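Extracellular solute-binding protein, family 1 (Trichodesmium erythraeum IMS101, PDB 6G7N) binds ferric iron and probably delivers it, as a periplasmic solute-binding protein, to an ABC transporter for uptake into the cell. Local coordinates at residues R101-M106 against L193-Y198; Q143-S148 against G228-I233. All coordinates share one frame; numbering follows the deposited sequence.

Contact 1 (R101-M106 against L193-Y198). With FE (Fe (III) ion), chain E; DAL (D-alanine), chain C.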
ATOM      1  N   ARG A 101       2.495   4.139   0.990  1.00  9.67           N
ATOM      2  CA  ARG A 101       2.399   4.251  -0.468  1.00  9.46           C
ATOM      3  C   ARG A 101       1.174   5.091  -0.798  1.00  9.51           C
ATOM      4  O   ARG A 101       0.252   5.203  -0.025  1.00 10.72           O
ATOM      5  CB  ARG A 101       2.361   2.876  -1.144  1.00 10.35           C
ATOM      6  CG  ARG A 101       1.207   1.947  -0.711  1.00 10.34           C
ATOM      7  CD  ARG A 101       1.526   1.009   0.449  1.00 10.26           C
ATOM      8  NE  ARG A 101       2.647   0.117   0.221  1.00 10.33           N
ATOM      9  CZ  ARG A 101       2.642  -0.928  -0.623  1.00 10.50           C
ATOM     10  NH1 ARG A 101       3.752  -1.605  -0.815  1.00 11.40           N
ATOM     11  NH2 ARG A 101       1.550  -1.276  -1.294  1.00 11.19           N
ATOM     12  N   ALA A 102       1.159   5.669  -1.990  1.00  9.69           N
ATOM     13  CA  ALA A 102      -0.008   6.435  -2.481  1.00  9.96           C
ATOM     14  C   ALA A 102      -0.499   5.820  -3.774  1.00  9.64           C
ATOM     15  O   ALA A 102       0.300   5.425  -4.620  1.00 10.47           O
ATOM     16  CB  ALA A 102       0.366   7.894  -2.724  1.00 11.23           C
ATOM     17  N   ARG A 103      -1.827   5.728  -3.933  1.00  9.58           N
ATOM     18  CA  ARG A 103      -2.390   5.245  -5.189  1.00 10.03           C
ATOM     19  C   ARG A 103      -2.753   6.480  -6.009  1.00  9.92           C
ATOM     20  O   ARG A 103      -3.640   7.249  -5.643  1.00 11.02           O
ATOM     21  CB  ARG A 103      -3.553   4.269  -4.974  1.00 10.41           C
ATOM     22  CG  ARG A 103      -3.898   3.461  -6.230  1.00 10.83           C
ATOM     23  CD  ARG A 103      -4.462   2.086  -5.899  1.00 10.61           C
ATOM     24  NE  ARG A 103      -4.577   1.199  -7.051  1.00 10.97           N
ATOM     25  CZ  ARG A 103      -3.536   0.571  -7.615  1.00 10.57           C
ATOM     26  NH1 ARG A 103      -2.301   0.722  -7.162  1.00 10.55           N
ATOM     27  NH2 ARG A 103      -3.739  -0.235  -8.659  1.00 11.65           N
ATOM     28  N   VAL A 104      -1.989   6.683  -7.084  1.00  9.62           N
ATOM     29  CA  VAL A 104      -1.921   7.947  -7.794  1.00 10.40           C
ATOM     30  C   VAL A 104      -2.342   7.794  -9.237  1.00  9.66           C
ATOM     31  O   VAL A 104      -2.446   6.685  -9.762  1.00 10.42           O
ATOM     32  CB  VAL A 104      -0.509   8.546  -7.696  1.00 11.85           C
ATOM     33  CG1 VAL A 104      -0.157   8.780  -6.229  1.00 13.25           C
ATOM     34  CG2 VAL A 104       0.515   7.650  -8.393  1.00 13.58           C
ATOM     35  N   ILE A 105      -2.531   8.961  -9.886  1.00 10.60           N
ATOM     36  CA  ILE A 105      -2.781   8.985 -11.332  1.00 10.70           C
ATOM     37  C   ILE A 105      -1.433   9.091 -12.034  1.00 11.23           C
ATOM     38  O   ILE A 105      -0.672  10.057 -11.844  1.00 13.81           O
ATOM     39  CB  ILE A 105      -3.696  10.137 -11.742  1.00 12.27           C
ATOM     40  CG1 ILE A 105      -5.087   9.985 -11.118  1.00 12.50           C
ATOM     41  CG2 ILE A 105      -3.834  10.182 -13.267  1.00 14.22           C
ATOM     42  CD1 ILE A 105      -5.949  11.227 -11.199  1.00 13.94           C
ATOM     43  N   MET A 106      -1.121   8.075 -12.830  1.00 11.27           N
ATOM     44  CA  MET A 106       0.052   8.072 -13.718  1.00 12.03           C
ATOM     45  C   MET A 106      -0.414   8.618 -15.060  1.00 12.95           C
ATOM     46  O   MET A 106      -1.459   8.175 -15.577  1.00 15.26           O
ATOM     47  CB  MET A 106       0.572   6.650 -13.893  1.00 13.21           C
ATOM     48  CG  MET A 106       0.963   5.960 -12.588  1.00 13.66           C
ATOM     49  SD  MET A 106       2.418   6.741 -11.835  1.00 16.09           S
ATOM     50  CE  MET A 106       2.623   5.692 -10.370  1.00 12.97           C
ATOM     51  N   LEU A 193      -4.046   4.181 -12.994  1.00 11.51           N
ATOM     52  CA  LEU A 193      -3.842   4.207 -11.539  1.00 11.11           C
ATOM     53  C   LEU A 193      -2.793   3.177 -11.180  1.00 10.82           C
ATOM     54  O   LEU A 193      -2.807   2.054 -11.686  1.00 11.97           O
ATOM     55  CB  LEU A 193      -5.132   3.925 -10.763  1.00 12.98           C
ATOM     56  CG  LEU A 193      -6.256   4.932 -10.874  1.00 13.69           C
ATOM     57  CD1 LEU A 193      -7.455   4.669  -9.962  1.00 17.05           C
ATOM     58  CD2 LEU A 193      -5.824   6.360 -10.568  1.00 18.80           C
ATOM     59  N   ALA A 194      -1.876   3.569 -10.300  1.00 10.09           N
ATOM     60  CA  ALA A 194      -0.825   2.666  -9.810  1.00 10.37           C
ATOM     61  C   ALA A 194      -0.284   3.232  -8.512  1.00  9.55           C
ATOM     62  O   ALA A 194      -0.470   4.407  -8.216  1.00 10.75           O
ATOM     63  CB  ALA A 194       0.282   2.483 -10.833  1.00 11.34           C
ATOM     64  N   ASN A 195       0.446   2.396  -7.774  1.00  9.64           N
ATOM     65  CA  ASN A 195       1.098   2.887  -6.564  1.00 10.19           C
ATOM     66  C   ASN A 195       2.367   3.669  -6.927  1.00  9.81           C
ATOM     67  O   ASN A 195       3.105   3.298  -7.843  1.00 10.44           O
ATOM     68  CB  ASN A 195       1.426   1.740  -5.603  1.00 10.74           C
ATOM     69  CG  ASN A 195       0.213   1.132  -4.920  1.00  9.58           C
ATOM     70  OD1 ASN A 195      -0.871   1.736  -4.888  1.00 10.53           O
ATOM     71  ND2 ASN A 195       0.396  -0.059  -4.357  1.00 10.86           N
ATOM     72  N   SER A 196       2.614   4.702  -6.128  1.00 10.27           N
ATOM     73  CA  SER A 196       3.717   5.631  -6.305  1.00 11.56           C
ATOM     74  C   SER A 196       5.076   4.943  -6.476  1.00 11.18           C
ATOM     75  O   SER A 196       5.888   5.348  -7.329  1.00 12.20           O
ATOM     76  CB  SER A 196       3.733   6.566  -5.069  1.00 11.43           C
ATOM     77  OG  SER A 196       3.722   5.841  -3.830  1.00 12.10           O
ATOM     78  N   TYR A 197       5.338   3.931  -5.648  1.00 10.58           N
ATOM     79  CA  TYR A 197       6.639   3.301  -5.631  1.00 11.00           C
ATOM     80  C   TYR A 197       6.968   2.562  -6.918  1.00 11.17           C
ATOM     81  O   TYR A 197       8.146   2.296  -7.172  1.00 12.28           O
ATOM     82  CB  TYR A 197       6.802   2.394  -4.388  1.00 11.24           C
ATOM     83  CG  TYR A 197       5.798   1.291  -4.286  1.00 10.48           C
ATOM     84  CD1 TYR A 197       5.971   0.075  -4.917  1.00 11.67           C
ATOM     85  CD2 TYR A 197       4.636   1.455  -3.541  1.00 10.36           C
ATOM     86  CE1 TYR A 197       5.021  -0.937  -4.804  1.00 11.92           C
ATOM     87  CE2 TYR A 197       3.676   0.454  -3.433  1.00 10.44           C
ATOM     88  CZ  TYR A 197       3.833  -0.739  -4.098  1.00 10.64           C
ATOM     89  OH  TYR A 197       2.858  -1.695  -4.051  1.00 11.65           O
ATOM     90  N   TYR A 198       5.974   2.213  -7.735  1.00 10.92           N
ATOM     91  CA  TYR A 198       6.271   1.525  -8.993  1.00 11.57           C
ATOM     92  C   TYR A 198       6.904   2.476 -10.010  1.00 11.85           C
ATOM     93  O   TYR A 198       7.729   2.047 -10.826  1.00 13.24           O
ATOM     94  CB  TYR A 198       5.033   0.829  -9.583  1.00 11.49           C
ATOM     95  CG  TYR A 198       4.560  -0.348  -8.778  1.00 11.56           C
ATOM     96  CD1 TYR A 198       5.337  -1.489  -8.634  1.00 13.43           C
ATOM     97  CD2 TYR A 198       3.338  -0.314  -8.119  1.00 11.83           C
ATOM     98  CE1 TYR A 198       4.897  -2.555  -7.889  1.00 13.80           C
ATOM     99  CE2 TYR A 198       2.902  -1.382  -7.359  1.00 12.22           C
ATOM    100  CZ  TYR A 198       3.688  -2.498  -7.231  1.00 13.30           C
ATOM    101  OH  TYR A 198       3.270  -3.553  -6.454  1.00 15.58           O
TER
HETATM  102 FE    FE E 403       3.124  -3.629  -4.470  1.00 13.05          FE
HETATM  103  N   DAL C 401       3.811  -5.741  -4.377  0.80 20.99           N
HETATM  104  CA  DAL C 401       5.032  -5.786  -3.506  0.80 22.85           C
HETATM  105  CB  DAL C 401       5.105  -7.109  -2.759  0.80 27.91           C
HETATM  106  C   DAL C 401       5.134  -4.624  -2.574  0.80 18.87           C
HETATM  107  O   DAL C 401       4.296  -3.714  -2.736  0.80 16.87           O
HETATM  108  OXT DAL C 401       6.046  -4.638  -1.703  0.80 21.78           O
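The Arg101 side chain leaves the backbone with CG between the backbone N and the carbonyl carbon (chi1 58°), then bends at its next two torsions and passes along the CD2-CE2 edge of the Tyr197 ring. Tyr197 takes the same first torsion, which sets that edge of its ring against the arginine. CE2 of Tyr197 sits over the centre of the Arg101 guanidinium, 3.3 Å from CZ, with the two planes 45° apart. CB of Arg101 meets the edge of the ring. At the edge of the guanidinium, Arg101 NH1 gives a hydrogen bond to O of the bound D-alanine at 2.9 Å; the same nitrogen has a salt bridge to Glu270. An alanine in place of Arg101 would probably cost D-alanine O its hydrogen bond from NH1 and Glu270 this salt bridge, and open a gap beside the CD2-CE2 edge of the Tyr197 ring. Among the iron's ligands are Tyr197 OH and Tyr198 OH, both at 2.0 Å, and N and O of D-alanine; Tyr141 also binds it. Asn195 is a second-shell residue: its ND2 gives a nearly straight hydrogen bond to Tyr197 OH (3.0 Å), in the amide plane. Its OD1 takes a weak bond from Arg103 NH1, whose stronger partner is Asp177. Behind the site the strands run antiparallel. Val104 and Ala194 form the hydrogen-bonded pair, with Val104 N to Ala194 O at 3.0 Å. Ala102 then pairs with Ser196, where strand gives way to helix: its O accepts from Ser196 N, and its N donates to Ser196 OG at 3.2 Å. Met106 CG packs on the Ala194 methyl. The paired tyrosines at a strand-to-helix junction, joined by a third, are characteristic of the ferric site of FutA-type periplasmic iron-binding proteins.

Contact 2 (Q143-S148 against G228-I233)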
ATOM      1  N   GLN A 143      -9.093  -2.733  -4.602  1.00  9.78           N
ATOM      2  CA  GLN A 143     -10.175  -2.971  -3.660  1.00  9.88           C
ATOM      3  C   GLN A 143     -10.158  -1.910  -2.546  1.00  9.89           C
ATOM      4  O   GLN A 143     -11.198  -1.368  -2.170  1.00  9.96           O
ATOM      5  CB  GLN A 143     -10.093  -4.376  -3.086  1.00 10.66           C
ATOM      6  CG  GLN A 143     -10.359  -5.454  -4.119  1.00 11.45           C
ATOM      7  CD  GLN A 143     -10.023  -6.845  -3.653  1.00 12.05           C
ATOM      8  OE1 GLN A 143      -9.663  -7.063  -2.504  1.00 13.85           O
ATOM      9  NE2 GLN A 143     -10.112  -7.798  -4.561  1.00 14.31           N
ATOM     10  N   SER A 144      -8.958  -1.582  -2.046  1.00  9.46           N
ATOM     11  CA  SER A 144      -8.853  -0.606  -0.982  1.00  9.40           C
ATOM     12  C   SER A 144      -9.223   0.809  -1.436  1.00  8.97           C
ATOM     13  O   SER A 144      -9.864   1.555  -0.699  1.00  9.35           O
ATOM     14  CB  SER A 144      -7.448  -0.654  -0.353  1.00  9.83           C
ATOM     15  OG  SER A 144      -7.357  -1.849   0.423  1.00 11.26           O
ATOM     16  N   LEU A 145      -8.804   1.173  -2.659  1.00  9.31           N
ATOM     17  CA  LEU A 145      -9.207   2.476  -3.183  1.00  9.67           C
ATOM     18  C   LEU A 145     -10.731   2.555  -3.358  1.00  9.37           C
ATOM     19  O   LEU A 145     -11.352   3.547  -2.973  1.00  9.84           O
ATOM     20  CB  LEU A 145      -8.481   2.760  -4.493  1.00 10.36           C
ATOM     21  CG  LEU A 145      -8.895   4.056  -5.173  1.00 10.98           C
ATOM     22  CD1 LEU A 145      -8.535   5.307  -4.382  1.00 11.63           C
ATOM     23  CD2 LEU A 145      -8.207   4.140  -6.528  1.00 13.12           C
ATOM     24  N   ILE A 146     -11.323   1.519  -3.930  1.00  9.62           N
ATOM     25  CA  ILE A 146     -12.775   1.510  -4.075  1.00  9.71           C
ATOM     26  C   ILE A 146     -13.484   1.525  -2.723  1.00  9.24           C
ATOM     27  O   ILE A 146     -14.499   2.214  -2.571  1.00  9.66           O
ATOM     28  CB  ILE A 146     -13.215   0.390  -5.035  1.00 10.98           C
ATOM     29  CG1 ILE A 146     -13.006   0.784  -6.506  1.00 14.83           C
ATOM     30  CG2 ILE A 146     -14.712   0.097  -4.893  1.00 11.84           C
ATOM     31  CD1 ILE A 146     -11.846   1.605  -6.956  1.00 16.45           C
ATOM     32  N   ALA A 147     -12.966   0.770  -1.755  1.00  9.28           N
ATOM     33  CA  ALA A 147     -13.510   0.836  -0.410  1.00  9.78           C
ATOM     34  C   ALA A 147     -13.524   2.269   0.126  1.00  9.30           C
ATOM     35  O   ALA A 147     -14.510   2.707   0.735  1.00 10.01           O
ATOM     36  CB  ALA A 147     -12.737  -0.091   0.518  1.00  9.92           C
ATOM     37  N   SER A 148     -12.428   3.004  -0.108  1.00  9.36           N
ATOM     38  CA  SER A 148     -12.389   4.403   0.344  1.00  9.59           C
ATOM     39  C   SER A 148     -13.491   5.252  -0.306  1.00  9.43           C
ATOM     40  O   SER A 148     -14.080   6.131   0.330  1.00 10.26           O
ATOM     41  CB  SER A 148     -10.997   5.009   0.144  1.00 10.65           C
ATOM     42  OG  SER A 148     -10.758   5.466  -1.160  1.00 11.78           O
ATOM     43  N   GLY A 228      -7.575  15.079   0.114  1.00 10.10           N
ATOM     44  CA  GLY A 228      -6.246  14.551   0.041  1.00 10.51           C
ATOM     45  C   GLY A 228      -6.154  13.223  -0.681  1.00  9.24           C
ATOM     46  O   GLY A 228      -7.155  12.595  -1.021  1.00 10.25           O
ATOM     47  N   THR A 229      -4.923  12.776  -0.914  1.00  9.13           N
ATOM     48  CA  THR A 229      -4.631  11.591  -1.671  1.00  8.83           C
ATOM     49  C   THR A 229      -4.849  10.325  -0.828  1.00  8.91           C
ATOM     50  O   THR A 229      -4.584  10.317   0.378  1.00  9.79           O
ATOM     51  CB  THR A 229      -3.178  11.675  -2.186  1.00  9.47           C
ATOM     52  OG1 THR A 229      -3.057  12.805  -3.043  1.00 10.99           O
ATOM     53  CG2 THR A 229      -2.696  10.441  -2.892  1.00 10.27           C
ATOM     54  N   HIS A 230      -5.285   9.252  -1.497  1.00  9.24           N
ATOM     55  CA  HIS A 230      -5.427   7.918  -0.880  1.00  8.93           C
ATOM     56  C   HIS A 230      -4.040   7.327  -0.627  1.00  8.69           C
ATOM     57  O   HIS A 230      -3.273   7.089  -1.586  1.00  9.81           O
ATOM     58  CB  HIS A 230      -6.226   7.038  -1.820  1.00  9.87           C
ATOM     59  CG  HIS A 230      -6.350   5.617  -1.384  1.00  9.63           C
ATOM     60  ND1 HIS A 230      -7.361   5.156  -0.582  1.00 10.18           N
ATOM     61  CD2 HIS A 230      -5.593   4.525  -1.682  1.00 10.47           C
ATOM     62  CE1 HIS A 230      -7.217   3.844  -0.431  1.00 10.29           C
ATOM     63  NE2 HIS A 230      -6.160   3.426  -1.090  1.00 10.17           N
ATOM     64  N   VAL A 231      -3.740   7.116   0.651  1.00  8.81           N
ATOM     65  CA  VAL A 231      -2.519   6.475   1.077  1.00  9.20           C
ATOM     66  C   VAL A 231      -2.829   5.141   1.715  1.00  9.06           C
ATOM     67  O   VAL A 231      -3.894   4.909   2.297  1.00  9.90           O
ATOM     68  CB  VAL A 231      -1.653   7.386   1.976  1.00 10.23           C
ATOM     69  CG1 VAL A 231      -1.201   8.607   1.180  1.00 10.93           C
ATOM     70  CG2 VAL A 231      -2.345   7.795   3.258  1.00 10.47           C
ATOM     71  N   ASN A 232      -1.850   4.262   1.648  1.00  9.11           N
ATOM     72  CA  ASN A 232      -1.991   2.920   2.233  1.00  9.55           C
ATOM     73  C   ASN A 232      -0.632   2.521   2.785  1.00  8.96           C
ATOM     74  O   ASN A 232       0.326   3.308   2.690  1.00  9.46           O
ATOM     75  CB  ASN A 232      -2.577   1.973   1.168  1.00  9.52           C
ATOM     76  CG  ASN A 232      -3.348   0.777   1.717  1.00 10.36           C
ATOM     77  OD1 ASN A 232      -3.102   0.306   2.842  1.00 10.55           O
ATOM     78  ND2 ASN A 232      -4.278   0.243   0.908  1.00 11.36           N
ATOM     79  N   ILE A 233      -0.547   1.331   3.398  1.00  8.97           N
ATOM     80  CA  ILE A 233       0.620   0.999   4.215  1.00  8.86           C
ATOM     81  C   ILE A 233       1.205  -0.361   3.889  1.00  9.08           C
ATOM     82  O   ILE A 233       0.513  -1.296   3.462  1.00 10.40           O
ATOM     83  CB  ILE A 233       0.262   1.042   5.723  1.00  8.82           C
ATOM     84  CG1 ILE A 233      -0.946   0.160   6.066  1.00  9.62           C
ATOM     85  CG2 ILE A 233       0.039   2.473   6.161  1.00  9.37           C
ATOM     86  CD1 ILE A 233      -1.105  -0.111   7.552  1.00  9.80           C
TER
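The imidazole of His230 has Leu145 over one face. CD1 of Leu145 lies 4.0 Å from the centroid of the His230 ring and 21° off the ring normal, a CH-pi contact. The methyl is offset toward the rim, closest to His230 CG at 3.7 Å. The helix backbone meets the ring too: Leu145 CA is over the face, 3.7 Å from His230 CE1. Ser144 O and Ser148 OG approach the ring obliquely. The ring of Tyr299, from helix 297-301, also meets His230, with the planes about 35° apart. The His230 side chain reaches the helix because CG is anti to the backbone N (chi1 175°). Ser148 OG is turned back on its own helix, where it donates to Leu145 O at 2.7 Å. The second touching point is Asn232. Its ND2 lies 3.5 Å from Ser144 CB, so the amide meets the serine at its carbon. The polar ends of both residues share Asp59: Ser144 OG is hydrogen-bonded to its carboxylate, and Asn232 ND2 is weakly so. Asn232 OD1 accepts from the backbone N of Ile233 and of Ala60. This is buried helix-on-sheet packing in the periplasmic binding protein fold, with helix 140-167 laid against His230 and Asn232, on the strand 231-239 side of the sheet.

From the N terminus, the chain first lays down 101-106 and then the helical segment 143-148. It returns at 193-198, where contact 1 closes a loop of 86 residues. It goes on to 228-233, where contact 2 closes one of 79. The segments alternate, so the two loops cross. Strands 96-108 and 231-239 are antiparallel neighbours in the sheet. Arg101 O meets Asn232 N at 2.8 Å, and Arg103 N meets His230 O at 3.1 Å, both probable hydrogen bonds. Leu193 and Leu145 also touch. Together the contacts tie helix 140-167, which carries Tyr141, to the strands behind the iron site.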